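Cupin 2 conserved barrel domain protein (Desulfovibrio desulfuricans subsp. desulfuricans str. G20, PDB 2Q30) is of unknown function but adopts the double-stranded beta-helix fold of the RmlC-like cupins. Local coordinates at residues 33-38 with 101-106; 38-43 with 92-97. All coordinates share one frame; numbering follows the deposited sequence.

Contact 1: 33-38 with 101-106; sequences FKIVSF and KVLVTI
Six backbone hydrogen bonds join strands 34-38 and 101-106 as antiparallel neighbours. Lys34, Val36 and Phe38 each exchange two with Ile106, Val104 and Val102 respectively; the Val104 N to Val36 O bond, at 2.7 Å, runs nearly along the C=O axis, whereas Phe38 N approaches Val102 O from above the carbonyl plane. At the non-hydrogen-bonded pairs the strands close to 4.4 Å between the CA atoms of Ile35 and Thr105, and CA-H...O contacts such as Ile35 CA to Val104 O (3.2 Å) supplement the N-H...O bonds.

Apolar contacts differ on the two faces. On the face of Val36, Phe38 and Val104, the Phe38 ring presents its edge to Val104, CE1 lying 3.6 Å from CG2. On the other, Ile35 CG2, anti to its backbone N, is pressed to 3.4 Å against Leu103 CD1, a tight fit; here Ile35, Leu103 and Thr105 also meet the second subunit.

Among polar groups, extended Lys101 carries NZ past Ser37 to Leu11 O, and one water bridges NZ (2.9 Å) and Ser37 OG (2.7 Å). Thr105 OG1 bonds Asn58 of the second subunit. Such regular antiparallel pairing of strands distant in sequence builds the double-stranded beta-helix of cupins.

Contact 2: 38-43 with 92-97; sequences FTFKAG and HGVRAV
In the cupin barrel, segment 38-43 leaves one antiparallel sheet at the end of strand 34-40 and turns toward strand 92-96 of the other, so this contact spans the interior between the sheets and then closes at the barrel rim. The tight part belongs to Phe40, whose side chain is directed at the opposing strand. With CG anti to its own carbonyl carbon (chi1 -54°), the ring extends along strand 92-96 and meets it at two places. At its base, Phe40 CB sits 3.4 Å from Ala96 CB, a close meeting of a methylene and a methyl group. At its far end, CE2 and CZ rest on Val94 CG1, each 3.9 Å away; this methyl is anti to the backbone N of Val94, and the two side chains cross at about a right angle. Met100 touches both Phe40 and Val94, while Phe22 also packs on Phe40, so the buried cluster draws on more than the two segments.

Beyond Phe40 the packing thins as the chain turns into solvent. Ala42, Gly43 and Val97 are exposed, and Lys41 directs its side chain away from strand 92-96, its NZ forming a salt bridge with Asp99. Asp99 also accepts a hydrogen bond from Ala42 N, tying the turn down from outside the two segments. Ala42 CB touches Val97 O at 3.3 Å. Gly43 has a positive phi, and at its backbone angles a CB would collide with the preceding carbonyl oxygen. The single hydrogen bond between the segments is made here: Gly43 N donates to Ala96 O over 2.7 Å, bent to 146° at the hydrogen, with the nitrogen 41° out of the carbonyl plane.

Phe38 is common to both contacts, whose centres lie about 13 Å apart. Contact 1 joins neighbours within one sheet, and contact 2 links the end of the same strand, and the turn after it, to strand 92-96 of the other sheet. Segment 38-43 follows 33-38 and segment 92-97 precedes 101-106, which nests contact 2 inside the loop that contact 1 closes. The two also touch directly: Val102 CG2 lies 3.9 Å from Phe40 CE2, extending the barrel interior, and Lys101 CD lies 3.4 Å from Thr39 OG1. A bound 1,2-ethanediol, probably from the crystallisation liquor, sits about 3 Å from the Lys101 side chain.

Contact 1: 33-38 with 101-106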
# COMPACT_ATOMS: atom_id res chain seq x y z
N PHE A 33 5.99 -11.36 -2.87
CA PHE A 33 5.35 -10.83 -1.67
C PHE A 33 3.98 -11.45 -1.36
O PHE A 33 3.38 -12.14 -2.18
CB PHE A 33 5.27 -9.28 -1.67
CG PHE A 33 4.81 -8.64 -2.98
CD1 PHE A 33 3.94 -9.28 -3.89
CD2 PHE A 33 5.18 -7.31 -3.26
CE1 PHE A 33 3.52 -8.62 -5.06
CE2 PHE A 33 4.74 -6.66 -4.43
CZ PHE A 33 3.92 -7.32 -5.32
N LYS A 34 3.52 -11.19 -0.14
CA LYS A 34 2.19 -11.55 0.32
C LYS A 34 1.53 -10.23 0.65
O LYS A 34 2.15 -9.37 1.28
CB LYS A 34 2.24 -12.46 1.55
CG LYS A 34 0.86 -12.87 2.07
CD LYS A 34 1.03 -13.91 3.18
CE LYS A 34 -0.27 -14.44 3.69
NZ LYS A 34 -0.03 -15.49 4.73
N ILE A 35 0.30 -10.06 0.17
CA ILE A 35 -0.47 -8.86 0.35
C ILE A 35 -1.77 -9.30 1.00
O ILE A 35 -2.50 -10.13 0.43
CB ILE A 35 -0.73 -8.15 -0.99
CG1 ILE A 35 0.56 -7.90 -1.75
CG2 ILE A 35 -1.45 -6.82 -0.74
CD1 ILE A 35 0.38 -7.20 -3.15
N VAL A 36 -2.05 -8.75 2.18
CA VAL A 36 -3.27 -9.06 2.94
C VAL A 36 -3.87 -7.80 3.54
O VAL A 36 -3.15 -6.87 3.93
CB VAL A 36 -2.97 -10.08 4.07
CG1 VAL A 36 -2.74 -11.45 3.49
CG2 VAL A 36 -1.78 -9.63 4.93
N SER A 37 -5.20 -7.77 3.59
CA SER A 37 -5.92 -6.66 4.15
C SER A 37 -6.49 -7.07 5.49
O SER A 37 -6.70 -8.27 5.74
CB SER A 37 -7.04 -6.17 3.23
OG SER A 37 -8.06 -7.12 3.08
N PHE A 38 -6.69 -6.07 6.34
CA PHE A 38 -7.33 -6.23 7.66
C PHE A 38 -8.39 -5.15 7.76
O PHE A 38 -8.09 -3.98 7.52
CB PHE A 38 -6.32 -6.13 8.78
CG PHE A 38 -5.28 -7.21 8.75
CD1 PHE A 38 -4.10 -7.05 8.05
CD2 PHE A 38 -5.47 -8.40 9.48
CE1 PHE A 38 -3.13 -8.06 8.05
CE2 PHE A 38 -4.53 -9.40 9.47
CZ PHE A 38 -3.35 -9.24 8.77
N LYS A 101 -9.60 0.15 7.39
CA LYS A 101 -9.04 -0.91 6.57
C LYS A 101 -7.59 -0.57 6.26
O LYS A 101 -7.25 0.59 5.93
CB LYS A 101 -9.85 -1.18 5.32
CG LYS A 101 -9.44 -2.44 4.59
CD LYS A 101 -10.40 -2.77 3.46
CE LYS A 101 -10.04 -4.08 2.73
NZ LYS A 101 -11.14 -4.46 1.75
N VAL A 102 -6.74 -1.59 6.38
CA VAL A 102 -5.32 -1.48 6.05
C VAL A 102 -4.90 -2.58 5.09
O VAL A 102 -5.54 -3.61 5.02
CB VAL A 102 -4.41 -1.51 7.33
CG1 VAL A 102 -4.80 -0.36 8.26
CG2 VAL A 102 -4.45 -2.86 8.02
N LEU A 103 -3.81 -2.32 4.37
CA LEU A 103 -3.22 -3.27 3.44
C LEU A 103 -1.81 -3.53 3.90
O LEU A 103 -1.05 -2.60 4.13
CB LEU A 103 -3.18 -2.69 2.03
CG LEU A 103 -2.79 -3.70 0.93
CD1 LEU A 103 -3.78 -4.89 0.87
CD2 LEU A 103 -2.75 -2.97 -0.42
N VAL A 104 -1.46 -4.80 4.02
CA VAL A 104 -0.15 -5.20 4.46
C VAL A 104 0.53 -5.91 3.31
O VAL A 104 -0.06 -6.80 2.76
CB VAL A 104 -0.25 -6.15 5.68
CG1 VAL A 104 1.17 -6.60 6.16
CG2 VAL A 104 -1.03 -5.47 6.79
N THR A 105 1.76 -5.51 3.00
CA THR A 105 2.62 -6.13 1.99
C THR A 105 3.87 -6.60 2.73
O THR A 105 4.52 -5.81 3.41
CB THR A 105 3.01 -5.16 0.85
OG1 THR A 105 1.79 -4.70 0.24
CG2 THR A 105 3.87 -5.90 -0.20
N ILE A 106 4.17 -7.88 2.60
CA ILE A 106 5.25 -8.56 3.30
C ILE A 106 6.19 -9.11 2.24
O ILE A 106 5.74 -9.83 1.37
CB ILE A 106 4.68 -9.73 4.15
CG1 ILE A 106 3.48 -9.26 5.01
CG2 ILE A 106 5.79 -10.33 4.99
CD1 ILE A 106 2.73 -10.41 5.68
O HOH W 1 -9.72 -6.80 0.93

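Contact 2: 38-43 with 92-97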
# COMPACT_ATOMS: atom_id res chain seq x y z
N PHE A 38 -6.69 -6.07 6.34
CA PHE A 38 -7.33 -6.23 7.66
C PHE A 38 -8.39 -5.15 7.76
O PHE A 38 -8.09 -3.98 7.52
CB PHE A 38 -6.32 -6.13 8.78
CG PHE A 38 -5.28 -7.21 8.75
CD1 PHE A 38 -4.10 -7.05 8.05
CD2 PHE A 38 -5.47 -8.40 9.48
CE1 PHE A 38 -3.13 -8.06 8.05
CE2 PHE A 38 -4.53 -9.40 9.47
CZ PHE A 38 -3.35 -9.24 8.77
N THR A 39 -9.63 -5.55 8.03
CA THR A 39 -10.76 -4.61 8.11
C THR A 39 -11.26 -4.68 9.55
O THR A 39 -11.54 -5.76 10.08
CB THR A 39 -11.87 -4.94 7.13
OG1 THR A 39 -11.30 -5.12 5.81
CG2 THR A 39 -12.92 -3.82 7.14
N PHE A 40 -11.34 -3.51 10.16
CA PHE A 40 -11.68 -3.36 11.55
C PHE A 40 -12.89 -2.49 11.74
O PHE A 40 -13.04 -1.48 11.07
CB PHE A 40 -10.55 -2.61 12.26
CG PHE A 40 -9.19 -3.22 12.08
CD1 PHE A 40 -8.73 -4.18 12.95
CD2 PHE A 40 -8.35 -2.78 11.06
CE1 PHE A 40 -7.45 -4.73 12.81
CE2 PHE A 40 -7.07 -3.32 10.92
CZ PHE A 40 -6.63 -4.29 11.80
N LYS A 41 -13.73 -2.90 12.69
CA LYS A 41 -14.74 -2.02 13.25
C LYS A 41 -13.96 -1.21 14.27
O LYS A 41 -12.90 -1.65 14.75
CB LYS A 41 -15.88 -2.77 13.95
CG LYS A 41 -16.84 -3.54 13.04
CD LYS A 41 -17.61 -2.65 12.04
CE LYS A 41 -18.58 -1.64 12.65
NZ LYS A 41 -19.12 -0.72 11.56
N ALA A 42 -14.45 -0.01 14.55
CA ALA A 42 -13.83 0.91 15.53
C ALA A 42 -13.58 0.17 16.85
O ALA A 42 -14.46 -0.56 17.32
CB ALA A 42 -14.73 2.14 15.76
N GLY A 43 -12.38 0.30 17.39
CA GLY A 43 -12.00 -0.36 18.64
C GLY A 43 -11.40 -1.75 18.47
O GLY A 43 -10.85 -2.27 19.44
N HIS A 92 4.67 -5.71 15.79
CA HIS A 92 3.77 -4.75 15.16
C HIS A 92 2.33 -5.20 15.32
O HIS A 92 2.04 -6.39 15.33
CB HIS A 92 4.07 -4.61 13.67
CG HIS A 92 4.10 -5.92 12.95
ND1 HIS A 92 5.23 -6.71 12.89
CD2 HIS A 92 3.13 -6.59 12.28
CE1 HIS A 92 4.96 -7.80 12.20
NE2 HIS A 92 3.69 -7.76 11.83
N GLY A 93 1.44 -4.22 15.40
CA GLY A 93 0.03 -4.45 15.54
C GLY A 93 -0.68 -3.23 15.08
O GLY A 93 -0.04 -2.18 14.80
N VAL A 94 -2.00 -3.33 14.99
CA VAL A 94 -2.83 -2.21 14.51
C VAL A 94 -4.07 -2.12 15.37
O VAL A 94 -4.67 -3.14 15.64
CB VAL A 94 -3.26 -2.43 13.06
CG1 VAL A 94 -4.17 -1.31 12.60
CG2 VAL A 94 -2.04 -2.53 12.13
N ARG A 95 -4.44 -0.90 15.79
CA ARG A 95 -5.63 -0.64 16.58
C ARG A 95 -6.48 0.35 15.80
O ARG A 95 -5.97 1.37 15.35
CB ARG A 95 -5.23 -0.07 17.92
CG ARG A 95 -6.34 -0.04 18.94
CD ARG A 95 -5.76 0.41 20.27
NE ARG A 95 -4.90 -0.62 20.80
CZ ARG A 95 -3.74 -0.46 21.45
NH1 ARG A 95 -3.16 0.72 21.63
NH2 ARG A 95 -3.11 -1.53 21.86
N ALA A 96 -7.76 0.04 15.61
CA ALA A 96 -8.66 0.91 14.89
C ALA A 96 -9.36 1.86 15.86
O ALA A 96 -9.97 1.41 16.84
CB ALA A 96 -9.68 0.10 14.18
N VAL A 97 -9.26 3.17 15.61
CA VAL A 97 -10.00 4.18 16.38
C VAL A 97 -11.40 4.31 15.74
O VAL A 97 -12.40 4.34 16.45
CB VAL A 97 -9.25 5.53 16.47
CG1 VAL A 97 -10.16 6.62 17.06
CG2 VAL A 97 -7.95 5.37 17.29